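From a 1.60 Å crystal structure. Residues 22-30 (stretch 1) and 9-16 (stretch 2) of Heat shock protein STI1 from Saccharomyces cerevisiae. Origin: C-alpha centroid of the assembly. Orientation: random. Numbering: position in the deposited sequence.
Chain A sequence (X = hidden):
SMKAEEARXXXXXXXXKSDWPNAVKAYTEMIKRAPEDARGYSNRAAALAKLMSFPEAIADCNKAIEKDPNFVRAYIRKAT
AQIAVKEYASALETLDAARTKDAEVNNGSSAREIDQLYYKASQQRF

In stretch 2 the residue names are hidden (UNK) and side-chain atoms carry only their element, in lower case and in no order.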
ATOM      1  N   ASN A  22       1.801 -11.883 -11.745  1.00  9.53           N
ATOM      2  CA  ASN A  22       0.713 -11.488 -12.630  1.00 10.19           C
ATOM      3  C   ASN A  22      -0.107 -10.301 -12.092  1.00 11.20           C
ATOM      4  O   ASN A  22      -0.515  -9.457 -12.896  1.00 11.66           O
ATOM      5  CB  ASN A  22      -0.183 -12.702 -13.030  1.00  9.98           C
ATOM      6  CG  ASN A  22       0.412 -13.494 -14.175  1.00 10.64           C
ATOM      7  OD1 ASN A  22       0.973 -12.908 -15.127  1.00 13.92           O
ATOM      8  ND2 ASN A  22       0.321 -14.835 -14.098  1.00 12.82           N
ATOM      9  N   ALA A  23      -0.319 -10.222 -10.763  1.00 10.35           N
ATOM     10  CA  ALA A  23      -0.828  -8.990 -10.141  1.00  9.06           C
ATOM     11  C   ALA A  23       0.029  -7.779 -10.475  1.00  9.29           C
ATOM     12  O   ALA A  23      -0.518  -6.740 -10.809  1.00  8.61           O
ATOM     13  CB  ALA A  23      -0.935  -9.133  -8.626  1.00  7.93           C
ATOM     14  N   VAL A  24       1.383  -7.872 -10.339  1.00  8.89           N
ATOM     15  CA  VAL A  24       2.255  -6.772 -10.727  1.00  9.65           C
ATOM     16  C   VAL A  24       1.932  -6.326 -12.142  1.00 10.14           C
ATOM     17  O   VAL A  24       1.799  -5.100 -12.403  1.00  9.85           O
ATOM     18  CB  VAL A  24       3.745  -7.194 -10.530  1.00  8.31           C
ATOM     19  CG1 VAL A  24       4.663  -6.210 -11.210  1.00  8.43           C
ATOM     20  CG2 VAL A  24       4.015  -7.230  -9.012  1.00  6.90           C
ATOM     21  N   LYS A  25       1.760  -7.315 -13.040  1.00 10.27           N
ATOM     22  CA  LYS A  25       1.604  -7.000 -14.445  1.00 10.66           C
ATOM     23  C   LYS A  25       0.269  -6.273 -14.638  1.00 10.76           C
ATOM     24  O   LYS A  25       0.193  -5.245 -15.344  1.00 10.01           O
ATOM     25  CB  LYS A  25       1.674  -8.315 -15.237  1.00 12.33           C
ATOM     26  CG  LYS A  25       1.556  -8.244 -16.696  1.00 18.84           C
ATOM     27  CD  LYS A  25       2.258  -9.500 -17.256  1.00 25.08           C
ATOM     28  CE  LYS A  25       3.785  -9.465 -16.992  1.00 26.83           C
ATOM     29  NZ  LYS A  25       4.463 -10.652 -17.548  1.00 27.30           N
ATOM     30  N   ALA A  26      -0.778  -6.798 -13.982  1.00  8.48           N
ATOM     31  CA  ALA A  26      -2.118  -6.186 -14.103  1.00  8.16           C
ATOM     32  C   ALA A  26      -2.134  -4.771 -13.535  1.00  8.45           C
ATOM     33  O   ALA A  26      -2.736  -3.904 -14.140  1.00  8.15           O
ATOM     34  CB  ALA A  26      -3.212  -7.127 -13.432  1.00  9.07           C
ATOM     35  N   TYR A  27      -1.461  -4.528 -12.404  1.00  9.22           N
ATOM     36  CA  TYR A  27      -1.483  -3.211 -11.793  1.00  8.17           C
ATOM     37  C   TYR A  27      -0.636  -2.219 -12.581  1.00  8.90           C
ATOM     38  O   TYR A  27      -0.916  -1.034 -12.607  1.00  7.66           O
ATOM     39  CB  TYR A  27      -1.114  -3.259 -10.300  1.00  8.52           C
ATOM     40  CG  TYR A  27      -2.152  -4.028  -9.501  1.00  7.53           C
ATOM     41  CD1 TYR A  27      -3.529  -3.736  -9.663  1.00 10.45           C
ATOM     42  CD2 TYR A  27      -1.790  -5.022  -8.579  1.00  6.72           C
ATOM     43  CE1 TYR A  27      -4.524  -4.403  -8.939  1.00 10.48           C
ATOM     44  CE2 TYR A  27      -2.829  -5.684  -7.806  1.00  6.37           C
ATOM     45  CZ  TYR A  27      -4.147  -5.374  -7.990  1.00  9.68           C
ATOM     46  OH  TYR A  27      -5.074  -6.029  -7.202  1.00  7.87           O
ATOM     47  N   THR A  28       0.395  -2.703 -13.252  1.00  8.61           N
ATOM     48  CA  THR A  28       1.129  -1.853 -14.137  1.00  8.34           C
ATOM     49  C   THR A  28       0.228  -1.403 -15.283  1.00  8.88           C
ATOM     50  O   THR A  28       0.268  -0.216 -15.668  1.00  9.67           O
ATOM     51  CB  THR A  28       2.393  -2.613 -14.647  1.00  9.23           C
ATOM     52  OG1 THR A  28       3.254  -2.932 -13.526  1.00 10.73           O
ATOM     53  CG2 THR A  28       3.198  -1.726 -15.636  1.00 10.62           C
ATOM     54  N   GLU A  29      -0.627  -2.301 -15.772  1.00  9.81           N
ATOM     55  CA  GLU A  29      -1.554  -1.905 -16.791  1.00  9.65           C
ATOM     56  C   GLU A  29      -2.578  -0.913 -16.250  1.00 10.80           C
ATOM     57  O   GLU A  29      -2.879   0.058 -16.964  1.00 11.07           O
ATOM     58  CB  GLU A  29      -2.249  -3.127 -17.425  1.00  9.98           C
ATOM     59  CG  GLU A  29      -3.310  -2.687 -18.454  1.00 10.89           C
ATOM     60  CD  GLU A  29      -4.043  -3.816 -19.222  1.00 19.06           C
ATOM     61  OE1 GLU A  29      -3.975  -4.999 -18.862  1.00 22.38           O
ATOM     62  OE2 GLU A  29      -4.770  -3.427 -20.282  1.00 20.64           O
ATOM     63  N   MET A  30      -3.144  -1.162 -15.039  1.00 11.38           N
ATOM     64  CA  MET A  30      -4.050  -0.196 -14.392  1.00 10.89           C
ATOM     65  C   MET A  30      -3.398   1.216 -14.329  1.00 10.55           C
ATOM     66  O   MET A  30      -4.028   2.240 -14.589  1.00  9.78           O
ATOM     67  CB  MET A  30      -4.408  -0.649 -12.994  1.00  8.71           C
ATOM     68  CG  MET A  30      -5.567   0.204 -12.345  1.00  9.72           C
ATOM     69  SD  MET A  30      -5.835  -0.429 -10.717  1.00 10.80           S
ATOM     70  CE  MET A  30      -6.878   0.955 -10.154  1.00  6.86           C
ATOM     71  N   UNK A   9      -9.533  -5.414 -11.781  1.00 10.62           N
ATOM     72  CA  UNK A   9     -10.217  -6.680 -11.433  1.00  9.51           C
ATOM     73  C   UNK A   9      -9.380  -7.887 -11.651  1.00  9.92           C
ATOM     74  O   UNK A   9      -9.414  -8.796 -10.838  1.00  9.77           O
ATOM     75  c   UNK A   9     -12.583  -5.842 -11.779  1.00 11.12           C
ATOM     76  c   UNK A   9     -13.777  -5.679 -12.776  1.00 14.14           C
ATOM     77  c   UNK A   9     -11.518  -6.850 -12.214  1.00 10.85           C
ATOM     78  c   UNK A   9     -13.052  -6.305 -10.385  1.00 15.59           C
ATOM     79  N   UNK A  10      -8.644  -7.883 -12.763  1.00 10.73           N
ATOM     80  CA  UNK A  10      -7.649  -8.875 -13.069  1.00 11.04           C
ATOM     81  C   UNK A  10      -6.609  -8.906 -11.956  1.00 10.43           C
ATOM     82  O   UNK A  10      -6.248 -10.002 -11.475  1.00 11.51           O
ATOM     83  c   UNK A  10      -7.891  -8.996 -15.607  1.00 14.84           C
ATOM     84  c   UNK A  10      -6.975  -8.671 -14.436  1.00 10.50           C
ATOM     85  c   UNK A  10      -7.355  -8.534 -16.974  1.00 21.19           C
ATOM     86  o   UNK A  10      -8.165  -8.533 -17.922  1.00 23.38           O
ATOM     87  o   UNK A  10      -6.152  -8.194 -17.121  1.00 24.99           O
ATOM     88  N   UNK A  11      -6.144  -7.702 -11.560  1.00  9.81           N
ATOM     89  CA  UNK A  11      -5.155  -7.589 -10.502  1.00 10.49           C
ATOM     90  C   UNK A  11      -5.624  -8.284  -9.259  1.00 10.63           C
ATOM     91  O   UNK A  11      -4.864  -9.043  -8.650  1.00 10.95           O
ATOM     92  N   UNK A  12      -6.865  -7.957  -8.888  1.00 11.22           N
ATOM     93  CA  UNK A  12      -7.474  -8.432  -7.675  1.00 11.12           C
ATOM     94  C   UNK A  12      -7.614  -9.918  -7.731  1.00 11.10           C
ATOM     95  O   UNK A  12      -7.274 -10.584  -6.765  1.00 12.27           O
ATOM     96  c   UNK A  12     -11.805  -7.054  -6.504  1.00 27.71           C
ATOM     97  n   UNK A  12     -12.444  -7.971  -7.574  1.00 29.48           N
ATOM     98  c   UNK A  12      -9.598  -8.448  -6.256  1.00 16.46           C
ATOM     99  c   UNK A  12      -8.823  -7.768  -7.433  1.00 12.32           C
ATOM    100  c   UNK A  12     -10.634  -7.500  -5.578  1.00 23.12           C
ATOM    101  N   UNK A  13      -8.018 -10.468  -8.874  1.00 11.16           N
ATOM    102  CA  UNK A  13      -8.067 -11.917  -9.008  1.00 12.27           C
ATOM    103  C   UNK A  13      -6.663 -12.598  -8.861  1.00 11.94           C
ATOM    104  O   UNK A  13      -6.531 -13.619  -8.147  1.00 11.00           O
ATOM    105  c   UNK A  13      -8.992 -13.820 -10.491  1.00 17.35           C
ATOM    106  c   UNK A  13     -10.020 -14.417  -9.498  1.00 27.11           C
ATOM    107  o   UNK A  13     -10.171 -15.683  -9.492  1.00 30.19           O
ATOM    108  o   UNK A  13     -10.689 -13.636  -8.744  1.00 28.90           O
ATOM    109  c   UNK A  13      -8.762 -12.319 -10.323  1.00 13.81           C
ATOM    110  N   UNK A  14      -5.647 -12.060  -9.542  1.00 11.13           N
ATOM    111  CA  UNK A  14      -4.290 -12.604  -9.415  1.00 13.04           C
ATOM    112  C   UNK A  14      -3.805 -12.548  -7.968  1.00 12.31           C
ATOM    113  O   UNK A  14      -3.238 -13.533  -7.442  1.00 12.14           O
ATOM    114  c   UNK A  14      -3.384 -12.243 -11.760  1.00 14.06           C
ATOM    115  c   UNK A  14      -3.295 -11.833 -10.292  1.00 12.64           C
ATOM    116  c   UNK A  14      -3.486 -11.627 -14.118  1.00 13.57           C
ATOM    117  c   UNK A  14      -3.590 -12.965 -14.440  1.00 13.74           C
ATOM    118  c   UNK A  14      -3.387 -11.263 -12.780  1.00 14.08           C
ATOM    119  o   UNK A  14      -3.682 -13.338 -15.751  1.00 13.71           O
ATOM    120  c   UNK A  14      -3.580 -13.951 -13.461  1.00 12.14           C
ATOM    121  c   UNK A  14      -3.476 -13.608 -12.135  1.00 13.03           C
ATOM    122  N   UNK A  15      -4.114 -11.448  -7.303  1.00 11.12           N
ATOM    123  CA  UNK A  15      -3.597 -11.213  -5.959  1.00 11.93           C
ATOM    124  C   UNK A  15      -4.262 -12.246  -5.010  1.00 13.86           C
ATOM    125  O   UNK A  15      -3.615 -12.911  -4.144  1.00 14.52           O
ATOM    126  c   UNK A  15      -3.174  -9.371  -4.265  1.00 10.52           C
ATOM    127  c   UNK A  15      -1.895  -8.851  -4.314  1.00  7.07           C
ATOM    128  c   UNK A  15      -1.203  -8.516  -3.154  1.00  9.65           C
ATOM    129  c   UNK A  15      -3.787  -9.597  -3.034  1.00 10.72           C
ATOM    130  c   UNK A  15      -1.820  -8.749  -1.862  1.00 10.30           C
ATOM    131  c   UNK A  15      -3.102  -9.252  -1.809  1.00 11.46           C
ATOM    132  c   UNK A  15      -3.852  -9.748  -5.541  1.00 10.57           C
ATOM    133  N   UNK A  16      -5.556 -12.435  -5.242  1.00 13.91           N
ATOM    134  CA  UNK A  16      -6.375 -13.290  -4.423  1.00 15.96           C
ATOM    135  C   UNK A  16      -5.848 -14.707  -4.505  1.00 16.25           C
ATOM    136  O   UNK A  16      -5.886 -15.448  -3.512  1.00 16.28           O
ATOM    137  c   UNK A  16      -8.693 -14.146  -4.175  1.00 18.23           C
ATOM    138  c   UNK A  16      -7.832 -13.156  -4.865  1.00 16.30           C
ATOM    139  o   UNK A  16      -8.294 -11.843  -4.515  1.00 17.25           O
TER

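Position 9 carries four side-chain carbons, forked at the second, and its CA-to-CB bond points away from stretch 1, which it does not touch. An all-carbon chain that branches one atom beyond CB is leucine, Leu 9.

Position 10 has three carbons in a row, the last bearing two oxygens. Its CB lies 4.2 Å from CB of Ala 26, and although the CA-to-CB bond runs sideways, the carboxylate end comes nearer to stretch 1. Three carbons ending in a carboxylate define glutamate, Glu 10. Its OE2 is 4.2 Å from OE1 of Glu 29, a proximity of like charges that offers the contact no attraction.

At position 11 there are no side-chain atoms at all. Its N is 3.5 Å from CB of Ala 26, and its CA sits over one face of the Tyr 27 ring, 3.9 Å from the ring centroid, in a CH-pi contact. The Tyr 27 ring takes the space a CB would need: one built here in ideal geometry would point toward stretch 1 and fall 2.2 Å from CE1 of Tyr 27, a clash. The residue is glycine, Gly 11.

Position 12 shows four carbons in a row ending in a nitrogen. Its CA-to-CB bond points away overall, yet CB remains 4.1 Å from OH of Tyr 27. That same OH of Tyr 27 is 3.1 Å from the backbone N of position 12, but the angle is poor and no hydrogen bond forms. The unbranched chain with its terminal nitrogen is that of lysine, Lys 12.

Position 13 repeats the pattern of three carbons with two oxygens on the third. Its end leads away and reaches nothing on stretch 1; this is Glu 13.

Position 14 has one carbon followed by a six-carbon ring bearing an oxygen. Its CA-to-CB bond points toward stretch 1. CB of Asn 22 lies almost directly above the ring, 3.3 Å from its centroid and 5° off the normal, while CB of Ala 26 approaches the ring edge, 4.2 Å from a ring carbon. CB of position 14 also packs 4.0 Å from CB of Ala 23. The ring with its oxygen makes this tyrosine, Tyr 14, and the ring carbon near Ala 26 is CD2.

Position 15 bears one carbon and a six-carbon ring without oxygen, with CB of Ala 23 at the ring's edge; its own CB lies 4.3 Å from CB of Ala 23. It is phenylalanine, Phe 15.

At position 16 the first carbon carries one oxygen and one further carbon, and nothing here touches stretch 1, which identifies Thr 16. Its OG1 donates to O of Lys 12 at 2.8 Å, within its own helix.

The two helices run nearly antiparallel, at 163°, and their axes approach to 8.0 Å. Such closeness rests on small residues: CA of Ala 23 and CA of Gly 11 are 4.6 Å apart. No hydrogen bond crosses the interface. Packing holds it instead, with Tyr 27 laid against the bare backbone of Gly 11 and Tyr 14 against Asn 22, Ala 23 and Ala 26.

Stretch 2 9-16: LEGKEYFT
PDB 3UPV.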